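Long-range contact in mannan endo-1,6-alpha-mannosidase (Chaetomium thermophilum, PDB 6RY0), which probably cleaves alpha-1,6-mannosidic linkages and acts as a family 76 transglycosidase that moves GPI-anchored glycoproteins into the fungal cell wall: residues N192-T196 and Y243-E249. Residues are numbered along the deposited sequence; the frame is centred on the assembly and turned at random.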
loop_
_atom_site.group_PDB
_atom_site.type_symbol
_atom_site.label_atom_id
_atom_site.label_comp_id
_atom_site.label_asym_id
_atom_site.label_seq_id
_atom_site.Cartn_x
_atom_site.Cartn_y
_atom_site.Cartn_z
ATOM N N ASN A 192 -19.304 -8.328 7.758
ATOM C CA ASN A 192 -19.140 -9.084 8.991
ATOM C C ASN A 192 -17.706 -9.537 9.280
ATOM O O ASN A 192 -17.472 -10.164 10.302
ATOM C CB ASN A 192 -20.059 -10.312 8.972
ATOM C CG ASN A 192 -19.676 -11.338 7.900
ATOM O OD1 ASN A 192 -19.114 -11.023 6.872
ATOM N ND2 ASN A 192 -20.006 -12.588 8.151
ATOM N N TYR A 193 -16.761 -9.210 8.402
ATOM C CA TYR A 193 -15.371 -9.611 8.569
ATOM C C TYR A 193 -14.566 -8.402 9.039
ATOM O O TYR A 193 -14.465 -7.401 8.331
ATOM C CB TYR A 193 -14.832 -10.124 7.238
ATOM C CG TYR A 193 -13.494 -10.834 7.256
ATOM C CD1 TYR A 193 -13.245 -11.879 8.135
ATOM C CD2 TYR A 193 -12.501 -10.538 6.319
ATOM C CE1 TYR A 193 -12.030 -12.568 8.106
ATOM C CE2 TYR A 193 -11.296 -11.231 6.292
ATOM C CZ TYR A 193 -11.072 -12.255 7.178
ATOM O OH TYR A 193 -9.896 -12.978 7.185
ATOM N N LYS A 194 -14.016 -8.479 10.241
ATOM C CA LYS A 194 -13.108 -7.441 10.726
ATOM C C LYS A 194 -11.703 -7.943 10.447
ATOM O O LYS A 194 -11.241 -8.900 11.058
ATOM C CB LYS A 194 -13.325 -7.144 12.203
ATOM C CG LYS A 194 -14.620 -6.378 12.479
ATOM C CD LYS A 194 -14.789 -5.852 13.874
ATOM C CE LYS A 194 -15.906 -4.836 13.892
ATOM N NZ LYS A 194 -16.055 -4.154 15.219
ATOM N N ASN A 195 -11.055 -7.336 9.468
ATOM C CA ASN A 195 -9.821 -7.868 8.989
ATOM C C ASN A 195 -8.640 -6.967 9.269
ATOM O O ASN A 195 -8.756 -5.778 9.556
ATOM C CB ASN A 195 -9.902 -8.270 7.539
ATOM C CG ASN A 195 -10.226 -7.164 6.609
ATOM O OD1 ASN A 195 -10.475 -6.012 6.987
ATOM N ND2 ASN A 195 -10.223 -7.497 5.335
ATOM N N THR A 196 -7.465 -7.577 9.213
ATOM C CA THR A 196 -6.255 -6.841 9.474
ATOM C C THR A 196 -6.070 -5.694 8.519
ATOM O O THR A 196 -5.743 -4.591 8.965
ATOM C CB THR A 196 -5.060 -7.781 9.472
ATOM O OG1 THR A 196 -5.311 -8.736 10.492
ATOM C CG2 THR A 196 -3.775 -7.026 9.710
ATOM N N TYR A 243 -2.012 -12.296 11.080
ATOM C CA TYR A 243 -3.061 -13.067 10.453
ATOM C C TYR A 243 -4.055 -12.152 9.716
ATOM O O TYR A 243 -3.918 -10.939 9.709
ATOM C CB TYR A 243 -3.762 -13.900 11.539
ATOM C CG TYR A 243 -2.792 -14.780 12.313
ATOM C CD1 TYR A 243 -1.916 -15.619 11.655
ATOM C CD2 TYR A 243 -2.758 -14.731 13.691
ATOM C CE1 TYR A 243 -1.033 -16.413 12.360
ATOM C CE2 TYR A 243 -1.878 -15.511 14.409
ATOM C CZ TYR A 243 -0.998 -16.362 13.730
ATOM O OH TYR A 243 -0.098 -17.170 14.395
ATOM N N ASP A 244 -5.025 -12.768 9.073
ATOM C CA ASP A 244 -5.850 -12.045 8.116
ATOM C C ASP A 244 -7.091 -11.380 8.707
ATOM O O ASP A 244 -7.454 -10.297 8.266
ATOM C CB ASP A 244 -6.262 -12.961 6.957
ATOM C CG ASP A 244 -6.779 -12.162 5.784
ATOM O OD1 ASP A 244 -5.916 -11.491 5.156
ATOM O OD2 ASP A 244 -8.005 -12.137 5.514
ATOM N N GLY A 245 -7.761 -11.996 9.658
ATOM C CA GLY A 245 -8.994 -11.425 10.194
ATOM C C GLY A 245 -9.859 -12.455 10.895
ATOM O O GLY A 245 -9.417 -13.587 11.086
ATOM N N GLY A 246 -11.057 -12.021 11.273
ATOM C CA GLY A 246 -12.022 -12.866 11.944
ATOM C C GLY A 246 -13.400 -12.244 11.773
ATOM O O GLY A 246 -13.518 -11.093 11.337
ATOM N N HIS A 247 -14.457 -12.984 12.089
ATOM C CA HIS A 247 -15.821 -12.529 11.855
ATOM C C HIS A 247 -16.535 -12.128 13.132
ATOM O O HIS A 247 -16.409 -12.778 14.193
ATOM C CB HIS A 247 -16.639 -13.616 11.167
ATOM C CG HIS A 247 -16.161 -13.933 9.789
ATOM N ND1 HIS A 247 -15.234 -14.918 9.539
ATOM C CD2 HIS A 247 -16.476 -13.396 8.587
ATOM C CE1 HIS A 247 -14.998 -14.978 8.239
ATOM N NE2 HIS A 247 -15.736 -14.058 7.637
ATOM N N VAL A 248 -17.387 -11.108 13.016
ATOM C CA VAL A 248 -18.098 -10.610 14.184
ATOM C C VAL A 248 -19.019 -11.636 14.827
ATOM O O VAL A 248 -19.178 -11.636 16.038
ATOM C CB VAL A 248 -18.874 -9.309 13.863
ATOM C CG1 VAL A 248 -17.918 -8.247 13.399
ATOM C CG2 VAL A 248 -19.978 -9.542 12.896
ATOM N N GLU A 249 -19.627 -12.527 14.054
ATOM C CA GLU A 249 -20.514 -13.536 14.621
ATOM C C GLU A 249 -19.798 -14.468 15.586
ATOM O O GLU A 249 -20.451 -15.134 16.374
ATOM C CB GLU A 249 -21.127 -14.394 13.509
ATOM C CG GLU A 249 -21.991 -13.664 12.541
ATOM C CD GLU A 249 -21.262 -13.133 11.326
ATOM O OE1 GLU A 249 -20.032 -12.928 11.361
ATOM O OE2 GLU A 249 -21.957 -12.902 10.315
HETATM O O HOH W 1 -17.030 -12.397 4.921
HETATM O O HOH W 2 -8.639 -9.691 4.375
#
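Lys-194 and Gly-246 form the hydrogen-bonded pair at the middle of a two-stranded antiparallel ribbon, Lys-194 N reaching Gly-246 O at 2.9 Å and Gly-246 N returning to Lys-194 O at 3.1 Å. The short strands 193-195 and 245-247 run at 161° to each other, and the ladder continues outward through Val-248 N to Asn-192 O and Thr-196 N to Asp-244 O. The CA atoms of Gly-245 and Asn-195 approach to 3.8 Å; a CB on Gly-245 would strike the Tyr-193 ring and, at these backbone angles, jam against the preceding carbonyl O. The phenol lies along the Gly-245–Gly-246 peptide because CG of Tyr-193 stands anti to the backbone N (chi1 -169°), carrying OH to the anti lone pair of Asp-244 OD2, 2.7 Å away near the ring plane; Asn-256 ND2 also bonds this OH. Farther back, Tyr-193 CD1 sits over one face of the His-247 imidazole, 3.3 Å from NE2, with the ring planes 37° apart, while His-247 ND1 bonds Asp-254. With an alanine in place of Tyr-193, the Asp-244 carboxylate would probably lose its hydroxyl donor, and the glycine peptide and imidazole face the ring they pack against. In this largely helical family 76 enzyme, the ribbon leads directly into helix 196-213: Asn-195 is its N-cap, OD1 weakly bonding Ala-198 N, and a water links Asn-195 ND2 to Asp-244 OD2. Thr-196 suits the helix start because its hydroxyl, close to the backbone, lets OG1 bond Tyr-243 O at 2.7 Å. On the other face, the extended Lys-194 chain passes Val-248 CG1, and its ammonium bonds Thr-175 O and forms a salt bridge with Asp-173. At the far end Asn-192 ND2 donates to the syn lone pair of Glu-249 OE2 at 2.9 Å, amide and carboxylate nearly perpendicular.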